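PDB 3WGG: redox-sensing transcriptional repressor rex from Thermoanaerobacter ethanolicus, which probably represses transcription as a DNA-binding homodimer that responds to the cellular NADH/NAD(+) redox state. Local coordinates for the alpha-Diphosphopyridine nucleotide site. Residues are numbered along the deposited sequence; one frame, centred on the assembly and turned at random. Chains: chain A/B, Redox-sensing transcriptional repressor rex.

The alpha-Diphosphopyridine nucleotide site. Residues chain A 90-95, 116-119, 122, 135, 153-156, 158, 162, 177, 179; chain B 98, 101-102, 104. With 8NA (alpha-Diphosphopyridine nucleotide), chain C.
Alpha-NAD+ (8NA) lies in a Rossmann-type nucleotide pocket of chain A and reaches across the dimer interface, so that its nicotinamide end is held largely by chain B, with A:Pro179 also packing on the ring. A:Asp117 closes strand 110-117, and its CG lies anti to the backbone N (chi1 -152°), which carries the carboxylate from CB under the adenosine ribose. A:Asp117 OD1 accepts from the ribose 3'-hydroxyl, 8NA O3B, at 2.9 Å on its syn lone pair and from the A:Ala92 N-H on its anti one. A:Asp117 OD2 does the same with the 2'-hydroxyl, 8NA O2B, 2.5 Å away, on the syn side and A:Asn119 N on the anti side, while A:Ile118 N comes to it from above the carboxylate plane. Backbone N-H groups thus fix the rotation of the carboxylate and probably favour its charged form. An alanine here would probably lose the two-pronged grip on the ribose diol and leave the glycine loop and the loop at A:Ile118 and A:Asn119 less firmly tied together.

The adenine is clamped between isoleucines: A:Ile118 lays CG1 over the five-membered ring and CG2 over the six-membered one, and A:Ile154 presses CG2 against the opposite face, 3.4 Å from the centroid of the six-membered ring of 8NA. At the diphosphate, A:Leu95 N donates to 8NA O2N at 2.8 Å, nearly straight (163° at H). A:Asn94 N donates to 8NA O2A. B:Asn101 turns its ND2 to O1N, which lies close to the amide plane. The B:Tyr102 ring stacks on the nicotinamide of 8NA, centroids 3.5 Å apart and planes 9° from parallel, with A:Pro179 CD against C5N. B:Ser104 reads both ends of the carboxamide: B:Ser104 N donates to 8NA O7N (3.1 Å), and OG accepts from N7N.

In the fold, the GxGxxG motif, residues 91-96, runs from the loop 91-93 after strand 85-90 into the first turn of helix 94-100, whose N-terminal end faces the diphosphate, and B:Asn101 follows the same helix of the partner subunit.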
ATOM      1  N   ILE A  90     -17.857  -1.217   2.327  1.00 31.25           N
ATOM      2  CA  ILE A  90     -18.597  -1.131   3.575  1.00 31.75           C
ATOM      3  C   ILE A  90     -17.869  -0.114   4.429  1.00 31.57           C
ATOM      4  O   ILE A  90     -16.676  -0.271   4.682  1.00 31.09           O
ATOM      5  CB  ILE A  90     -18.666  -2.478   4.316  1.00 31.87           C
ATOM      6  CG1 ILE A  90     -18.797  -3.651   3.340  1.00 33.79           C
ATOM      7  CG2 ILE A  90     -19.740  -2.433   5.379  1.00 37.88           C
ATOM      8  CD1 ILE A  90     -20.070  -3.694   2.532  1.00 38.56           C
ATOM      9  N   GLY A  91     -18.600   0.910   4.865  1.00 30.52           N
ATOM     10  CA  GLY A  91     -18.116   2.026   5.670  1.00 29.20           C
ATOM     11  C   GLY A  91     -18.067   3.234   4.759  1.00 30.72           C
ATOM     12  O   GLY A  91     -17.248   3.292   3.840  1.00 32.00           O
ATOM     13  N   ALA A  92     -18.932   4.201   4.993  1.00 30.19           N
ATOM     14  CA  ALA A  92     -18.899   5.438   4.237  1.00 31.70           C
ATOM     15  C   ALA A  92     -18.395   6.594   5.085  1.00 30.43           C
ATOM     16  O   ALA A  92     -18.917   7.693   5.005  1.00 32.87           O
ATOM     17  CB  ALA A  92     -20.297   5.768   3.676  1.00 31.58           C
ATOM     18  N   GLY A  93     -17.394   6.358   5.913  1.00 31.49           N
ATOM     19  CA  GLY A  93     -16.775   7.466   6.640  1.00 30.46           C
ATOM     20  C   GLY A  93     -15.693   8.022   5.724  1.00 30.05           C
ATOM     21  O   GLY A  93     -15.756   7.848   4.509  1.00 30.14           O
ATOM     22  N   ASN A  94     -14.711   8.732   6.276  1.00 27.67           N
ATOM     23  CA  ASN A  94     -13.716   9.324   5.410  1.00 26.64           C
ATOM     24  C   ASN A  94     -12.935   8.321   4.548  1.00 25.50           C
ATOM     25  O   ASN A  94     -12.658   8.583   3.421  1.00 24.69           O
ATOM     26  CB  ASN A  94     -12.724  10.126   6.245  1.00 27.06           C
ATOM     27  CG  ASN A  94     -13.365  11.323   6.884  1.00 30.42           C
ATOM     28  OD1 ASN A  94     -13.308  11.465   8.085  1.00 36.90           O
ATOM     29  ND2 ASN A  94     -14.005  12.162   6.097  1.00 29.25           N
ATOM     30  N   LEU A  95     -12.557   7.183   5.106  1.00 26.17           N
ATOM     31  CA  LEU A  95     -11.808   6.223   4.336  1.00 27.18           C
ATOM     32  C   LEU A  95     -12.664   5.651   3.214  1.00 26.23           C
ATOM     33  O   LEU A  95     -12.223   5.605   2.084  1.00 26.42           O
ATOM     34  CB  LEU A  95     -11.251   5.114   5.222  1.00 25.51           C
ATOM     35  CG  LEU A  95     -10.474   4.011   4.496  1.00 29.10           C
ATOM     36  CD1 LEU A  95      -9.257   4.555   3.803  1.00 28.23           C
ATOM     37  CD2 LEU A  95     -10.106   2.906   5.491  1.00 34.36           C
ATOM     38  N   PHE A 116     -22.167   0.922   1.804  1.00 34.08           N
ATOM     39  CA  PHE A 116     -23.004   0.578   2.919  1.00 34.22           C
ATOM     40  C   PHE A 116     -22.496   1.142   4.236  1.00 35.91           C
ATOM     41  O   PHE A 116     -21.279   1.245   4.470  1.00 35.10           O
ATOM     42  CB  PHE A 116     -23.151  -0.949   3.009  1.00 33.71           C
ATOM     43  CG  PHE A 116     -23.769  -1.534   1.799  1.00 35.96           C
ATOM     44  CD1 PHE A 116     -25.139  -1.748   1.737  1.00 37.96           C
ATOM     45  CD2 PHE A 116     -22.993  -1.804   0.680  1.00 35.94           C
ATOM     46  CE1 PHE A 116     -25.711  -2.254   0.579  1.00 42.00           C
ATOM     47  CE2 PHE A 116     -23.567  -2.294  -0.483  1.00 38.13           C
ATOM     48  CZ  PHE A 116     -24.908  -2.539  -0.529  1.00 38.60           C
ATOM     49  N   ASP A 117     -23.437   1.539   5.090  1.00 35.46           N
ATOM     50  CA  ASP A 117     -23.081   2.033   6.407  1.00 36.63           C
ATOM     51  C   ASP A 117     -24.120   1.668   7.437  1.00 38.23           C
ATOM     52  O   ASP A 117     -25.210   1.236   7.076  1.00 38.29           O
ATOM     53  CB  ASP A 117     -22.865   3.530   6.378  1.00 35.31           C
ATOM     54  CG  ASP A 117     -21.883   3.988   7.443  1.00 37.00           C
ATOM     55  OD1 ASP A 117     -20.722   4.213   7.077  1.00 36.21           O
ATOM     56  OD2 ASP A 117     -22.250   4.118   8.638  1.00 39.34           O
ATOM     57  N   ILE A 118     -23.774   1.847   8.711  1.00 40.83           N
ATOM     58  CA  ILE A 118     -24.714   1.682   9.810  1.00 43.73           C
ATOM     59  C   ILE A 118     -25.332   3.005  10.236  1.00 43.29           C
ATOM     60  O   ILE A 118     -26.409   3.010  10.839  1.00 45.60           O
ATOM     61  CB  ILE A 118     -24.087   1.044  11.071  1.00 45.00           C
ATOM     62  CG1 ILE A 118     -22.772   1.734  11.466  1.00 46.25           C
ATOM     63  CG2 ILE A 118     -23.886  -0.406  10.885  1.00 49.23           C
ATOM     64  CD1 ILE A 118     -22.468   1.579  12.930  1.00 52.70           C
ATOM     65  N   ASN A 119     -24.651   4.104   9.943  1.00 41.54           N
ATOM     66  CA  ASN A 119     -25.083   5.448  10.313  1.00 41.78           C
ATOM     67  C   ASN A 119     -26.281   5.934   9.489  1.00 43.20           C
ATOM     68  O   ASN A 119     -26.124   6.289   8.309  1.00 41.18           O
ATOM     69  CB  ASN A 119     -23.909   6.439  10.149  1.00 40.61           C
ATOM     70  CG  ASN A 119     -24.211   7.825  10.737  1.00 42.24           C
ATOM     71  OD1 ASN A 119     -25.349   8.107  11.136  1.00 41.51           O
ATOM     72  ND2 ASN A 119     -23.196   8.696  10.783  1.00 37.71           N
ATOM     73  N   LEU A 122     -26.301   8.908   7.164  1.00 47.22           N
ATOM     74  CA  LEU A 122     -25.574   8.796   5.892  1.00 46.25           C
ATOM     75  C   LEU A 122     -26.424   8.136   4.849  1.00 46.83           C
ATOM     76  O   LEU A 122     -26.070   8.204   3.678  1.00 47.92           O
ATOM     77  CB  LEU A 122     -24.270   7.978   6.030  1.00 44.61           C
ATOM     78  CG  LEU A 122     -23.183   8.620   6.896  1.00 43.31           C
ATOM     79  CD1 LEU A 122     -21.962   7.691   7.057  1.00 38.92           C
ATOM     80  CD2 LEU A 122     -22.791  10.037   6.419  1.00 43.19           C
ATOM     81  N   VAL A 135     -26.387  -1.081   5.763  1.00 39.71           N
ATOM     82  CA  VAL A 135     -25.627  -2.299   5.540  1.00 40.09           C
ATOM     83  C   VAL A 135     -26.503  -3.504   5.903  1.00 43.16           C
ATOM     84  O   VAL A 135     -26.147  -4.675   5.670  1.00 40.79           O
ATOM     85  CB  VAL A 135     -24.300  -2.294   6.368  1.00 40.63           C
ATOM     86  CG1 VAL A 135     -24.586  -2.166   7.884  1.00 39.50           C
ATOM     87  CG2 VAL A 135     -23.449  -3.510   6.060  1.00 36.18           C
ATOM     88  N   CYS A 153     -13.988  -0.777   5.031  1.00 29.98           N
ATOM     89  CA  CYS A 153     -13.487   0.528   5.485  1.00 30.97           C
ATOM     90  C   CYS A 153     -14.198   0.935   6.782  1.00 33.20           C
ATOM     91  O   CYS A 153     -14.573   2.112   7.019  1.00 30.59           O
ATOM     92  CB  CYS A 153     -13.682   1.571   4.389  1.00 31.41           C
ATOM     93  SG  CYS A 153     -12.866   1.163   2.817  1.00 31.32           S
ATOM     94  N   ILE A 154     -14.376  -0.073   7.639  1.00 36.07           N
ATOM     95  CA  ILE A 154     -15.066   0.104   8.914  1.00 37.38           C
ATOM     96  C   ILE A 154     -14.096  -0.002  10.082  1.00 39.08           C
ATOM     97  O   ILE A 154     -12.979  -0.426   9.886  1.00 37.42           O
ATOM     98  CB  ILE A 154     -16.169  -0.940   9.102  1.00 38.30           C
ATOM     99  CG1 ILE A 154     -15.590  -2.364   9.014  1.00 40.59           C
ATOM    100  CG2 ILE A 154     -17.292  -0.695   8.092  1.00 40.60           C
ATOM    101  CD1 ILE A 154     -16.486  -3.414   9.538  1.00 44.97           C
ATOM    102  N   PRO A 155     -14.543   0.367  11.311  1.00 40.80           N
ATOM    103  CA  PRO A 155     -13.673   0.204  12.476  1.00 42.43           C
ATOM    104  C   PRO A 155     -13.467  -1.280  12.773  1.00 44.35           C
ATOM    105  O   PRO A 155     -14.251  -2.124  12.346  1.00 43.39           O
ATOM    106  CB  PRO A 155     -14.440   0.930  13.623  1.00 43.36           C
ATOM    107  CG  PRO A 155     -15.515   1.797  12.925  1.00 43.03           C
ATOM    108  CD  PRO A 155     -15.815   1.050  11.629  1.00 39.84           C
ATOM    109  N   LYS A 156     -12.350  -1.587  13.424  1.00 48.10           N
ATOM    110  CA  LYS A 156     -11.897  -2.962  13.642  1.00 52.54           C
ATOM    111  C   LYS A 156     -12.935  -3.833  14.342  1.00 55.62           C
ATOM    112  O   LYS A 156     -13.097  -5.003  14.029  1.00 55.77           O
ATOM    113  CB  LYS A 156     -10.713  -2.969  14.605  1.00 53.23           C
ATOM    114  CG  LYS A 156      -9.381  -2.588  14.074  1.00 55.48           C
ATOM    115  CD  LYS A 156      -8.372  -2.603  15.235  1.00 59.22           C
ATOM    116  CE  LYS A 156      -8.610  -1.429  16.181  1.00 64.23           C
ATOM    117  NZ  LYS A 156      -8.781  -1.894  17.600  1.00 67.98           N
ATOM    118  N   ASN A 158     -15.746  -4.839  14.668  1.00 62.68           N
ATOM    119  CA  ASN A 158     -16.858  -5.640  14.153  1.00 63.04           C
ATOM    120  C   ASN A 158     -16.658  -5.893  12.665  1.00 60.92           C
ATOM    121  O   ASN A 158     -17.607  -6.176  11.926  1.00 62.35           O
ATOM    122  CB  ASN A 158     -18.175  -4.897  14.389  1.00 65.21           C
ATOM    123  CG  ASN A 158     -18.231  -3.550  13.636  1.00 66.03           C
ATOM    124  OD1 ASN A 158     -17.513  -3.350  12.648  1.00 68.35           O
ATOM    125  ND2 ASN A 158     -19.065  -2.623  14.120  1.00 66.14           N
ATOM    126  N   THR A 162     -18.871  -8.554  10.042  1.00 49.77           N
ATOM    127  CA  THR A 162     -19.230  -8.044   8.725  1.00 46.77           C
ATOM    128  C   THR A 162     -18.609  -8.902   7.620  1.00 44.11           C
ATOM    129  O   THR A 162     -19.255  -9.223   6.616  1.00 43.82           O
ATOM    130  CB  THR A 162     -18.846  -6.542   8.623  1.00 45.94           C
ATOM    131  OG1 THR A 162     -19.856  -5.775   9.273  1.00 48.51           O
ATOM    132  CG2 THR A 162     -18.729  -6.097   7.191  1.00 46.15           C
ATOM    133  N   PHE A 177      -9.093  -2.965   4.636  1.00 31.47           N
ATOM    134  CA  PHE A 177      -8.243  -1.862   5.134  1.00 33.46           C
ATOM    135  C   PHE A 177      -7.935  -1.898   6.635  1.00 37.97           C
ATOM    136  O   PHE A 177      -7.094  -1.127   7.105  1.00 38.92           O
ATOM    137  CB  PHE A 177      -8.758  -0.475   4.722  1.00 31.99           C
ATOM    138  CG  PHE A 177      -8.482  -0.138   3.275  1.00 28.81           C
ATOM    139  CD1 PHE A 177      -7.426   0.685   2.943  1.00 22.18           C
ATOM    140  CD2 PHE A 177      -9.254  -0.683   2.258  1.00 29.04           C
ATOM    141  CE1 PHE A 177      -7.165   1.015   1.621  1.00 27.83           C
ATOM    142  CE2 PHE A 177      -8.997  -0.388   0.932  1.00 30.26           C
ATOM    143  CZ  PHE A 177      -7.914   0.489   0.612  1.00 27.20           C
ATOM    144  N   PRO A 179      -6.422  -3.293  10.335  1.00 51.22           N
ATOM    145  CA  PRO A 179      -5.332  -4.120  10.863  1.00 53.41           C
ATOM    146  C   PRO A 179      -5.863  -5.133  11.868  1.00 56.38           C
ATOM    147  O   PRO A 179      -5.595  -5.030  13.058  1.00 58.91           O
ATOM    148  CB  PRO A 179      -4.444  -3.110  11.564  1.00 53.35           C
ATOM    149  CG  PRO A 179      -5.412  -2.124  12.104  1.00 53.74           C
ATOM    150  CD  PRO A 179      -6.522  -2.017  11.057  1.00 51.03           C
TER
ATOM    151  N   ALA B  98      -9.007  10.668   6.521  1.00 28.90           N
ATOM    152  CA  ALA B  98      -8.805   9.250   6.840  1.00 29.99           C
ATOM    153  C   ALA B  98      -7.388   9.022   7.384  1.00 29.10           C
ATOM    154  O   ALA B  98      -7.208   8.301   8.344  1.00 28.78           O
ATOM    155  CB  ALA B  98      -9.121   8.352   5.620  1.00 28.22           C
ATOM    156  N   ASN B 101      -6.625  10.079  10.716  1.00 37.17           N
ATOM    157  CA  ASN B 101      -7.207   9.085  11.605  1.00 40.95           C
ATOM    158  C   ASN B 101      -6.420   7.766  11.745  1.00 40.80           C
ATOM    159  O   ASN B 101      -6.832   6.892  12.509  1.00 40.84           O
ATOM    160  CB  ASN B 101      -8.659   8.812  11.170  1.00 42.15           C
ATOM    161  CG  ASN B 101      -9.431   8.086  12.199  1.00 48.99           C
ATOM    162  OD1 ASN B 101      -9.105   8.154  13.382  1.00 56.81           O
ATOM    163  ND2 ASN B 101     -10.471   7.365  11.775  1.00 56.48           N
ATOM    164  N   TYR B 102      -5.315   7.586  11.019  1.00 40.42           N
ATOM    165  CA  TYR B 102      -4.442   6.431  11.325  1.00 40.75           C
ATOM    166  C   TYR B 102      -3.677   6.664  12.627  1.00 42.56           C
ATOM    167  O   TYR B 102      -2.476   6.982  12.627  1.00 43.54           O
ATOM    168  CB  TYR B 102      -3.504   6.110  10.169  1.00 39.62           C
ATOM    169  CG  TYR B 102      -4.127   5.166   9.156  1.00 41.16           C
ATOM    170  CD1 TYR B 102      -3.520   3.943   8.820  1.00 41.18           C
ATOM    171  CD2 TYR B 102      -5.343   5.481   8.571  1.00 43.93           C
ATOM    172  CE1 TYR B 102      -4.137   3.072   7.878  1.00 45.26           C
ATOM    173  CE2 TYR B 102      -5.960   4.630   7.661  1.00 46.14           C
ATOM    174  CZ  TYR B 102      -5.368   3.446   7.321  1.00 46.43           C
ATOM    175  OH  TYR B 102      -6.036   2.660   6.407  1.00 51.89           O
ATOM    176  N   SER B 104      -2.704   4.812  15.036  1.00 42.94           N
ATOM    177  CA  SER B 104      -1.610   3.917  15.449  1.00 42.70           C
ATOM    178  C   SER B 104      -0.246   4.546  15.122  1.00 42.41           C
ATOM    179  O   SER B 104       0.707   4.378  15.859  1.00 42.98           O
ATOM    180  CB  SER B 104      -1.759   2.509  14.831  1.00 43.15           C
ATOM    181  OG  SER B 104      -1.217   2.408  13.513  1.00 37.43           O
TER
HETATM  182  PA  8NA C 301     -14.911   6.987  10.166  1.00 38.40           P
HETATM  183  O1A 8NA C 301     -15.392   7.025  11.600  1.00 43.92           O
HETATM  184  O2A 8NA C 301     -14.736   8.272   9.373  1.00 36.76           O
HETATM  185  O5B 8NA C 301     -15.833   5.937   9.361  1.00 35.52           O
HETATM  186  C5B 8NA C 301     -16.149   4.620   9.814  1.00 32.59           C
HETATM  187  C4B 8NA C 301     -17.544   4.380   9.252  1.00 30.32           C
HETATM  188  O4B 8NA C 301     -17.975   3.036   9.367  1.00 32.64           O
HETATM  189  C3B 8NA C 301     -18.573   5.219   9.989  1.00 30.98           C
HETATM  190  O3B 8NA C 301     -19.277   5.914   8.951  1.00 28.20           O
HETATM  191  C2B 8NA C 301     -19.457   4.172  10.692  1.00 32.10           C
HETATM  192  O2B 8NA C 301     -20.837   4.567  10.696  1.00 31.95           O
HETATM  193  C1B 8NA C 301     -19.337   3.006   9.752  1.00 30.87           C
HETATM  194  N9A 8NA C 301     -19.505   1.698  10.377  1.00 36.75           N
HETATM  195  C8A 8NA C 301     -19.178   1.293  11.625  1.00 35.97           C
HETATM  196  N7A 8NA C 301     -19.456  -0.034  11.708  1.00 39.65           N
HETATM  197  C5A 8NA C 301     -19.976  -0.417  10.513  1.00 39.92           C
HETATM  198  C6A 8NA C 301     -20.466  -1.607   9.995  1.00 40.16           C
HETATM  199  N6A 8NA C 301     -20.493  -2.732  10.741  1.00 46.64           N
HETATM  200  N1A 8NA C 301     -20.927  -1.634   8.739  1.00 37.62           N
HETATM  201  C2A 8NA C 301     -20.965  -0.541   7.955  1.00 37.17           C
HETATM  202  N3A 8NA C 301     -20.537   0.622   8.429  1.00 36.43           N
HETATM  203  C4A 8NA C 301     -20.030   0.694   9.687  1.00 36.90           C
HETATM  204  O3  8NA C 301     -13.447   6.250  10.180  1.00 35.35           O
HETATM  205  PN  8NA C 301     -12.498   6.272   8.868  1.00 35.02           P
HETATM  206  O1N 8NA C 301     -11.598   7.468   8.935  1.00 33.45           O
HETATM  207  O2N 8NA C 301     -13.335   6.133   7.612  1.00 28.60           O
HETATM  208  O5D 8NA C 301     -11.535   4.988   9.105  1.00 35.84           O
HETATM  209  C5D 8NA C 301     -11.955   3.613   9.006  1.00 41.07           C
HETATM  210  C4D 8NA C 301     -10.819   2.671   9.450  1.00 43.51           C
HETATM  211  O4D 8NA C 301      -9.537   3.271   9.152  1.00 43.92           O
HETATM  212  C3D 8NA C 301     -10.766   2.379  10.935  1.00 47.35           C
HETATM  213  O3D 8NA C 301     -10.217   1.052  11.128  1.00 49.31           O
HETATM  214  C2D 8NA C 301      -9.741   3.363  11.461  1.00 45.83           C
HETATM  215  O2D 8NA C 301      -9.129   2.711  12.558  1.00 47.13           O
HETATM  216  C1D 8NA C 301      -8.760   3.607  10.307  1.00 40.98           C
HETATM  217  N1N 8NA C 301      -7.558   2.710  10.267  1.00 38.74           N
HETATM  218  C2N 8NA C 301      -6.449   3.013  11.030  1.00 38.35           C
HETATM  219  C3N 8NA C 301      -5.323   2.269  11.051  1.00 37.39           C
HETATM  220  C7N 8NA C 301      -4.223   2.698  11.925  1.00 35.47           C
HETATM  221  O7N 8NA C 301      -4.405   3.559  12.783  1.00 37.78           O
HETATM  222  N7N 8NA C 301      -3.031   2.139  11.713  1.00 34.76           N
HETATM  223  C4N 8NA C 301      -5.197   1.038  10.171  1.00 35.42           C
HETATM  224  C5N 8NA C 301      -6.449   0.826   9.334  1.00 37.57           C
HETATM  225  C6N 8NA C 301      -7.524   1.629   9.404  1.00 32.54           C
HETATM  226  O   HOH W   1     -15.001   4.664   6.261  1.00 21.98           O
HETATM  227  O   HOH W   2     -20.342   8.135  10.230  1.00 41.12           O
HETATM  228  O   HOH W   3     -11.956   9.997   9.652  1.00 43.49           O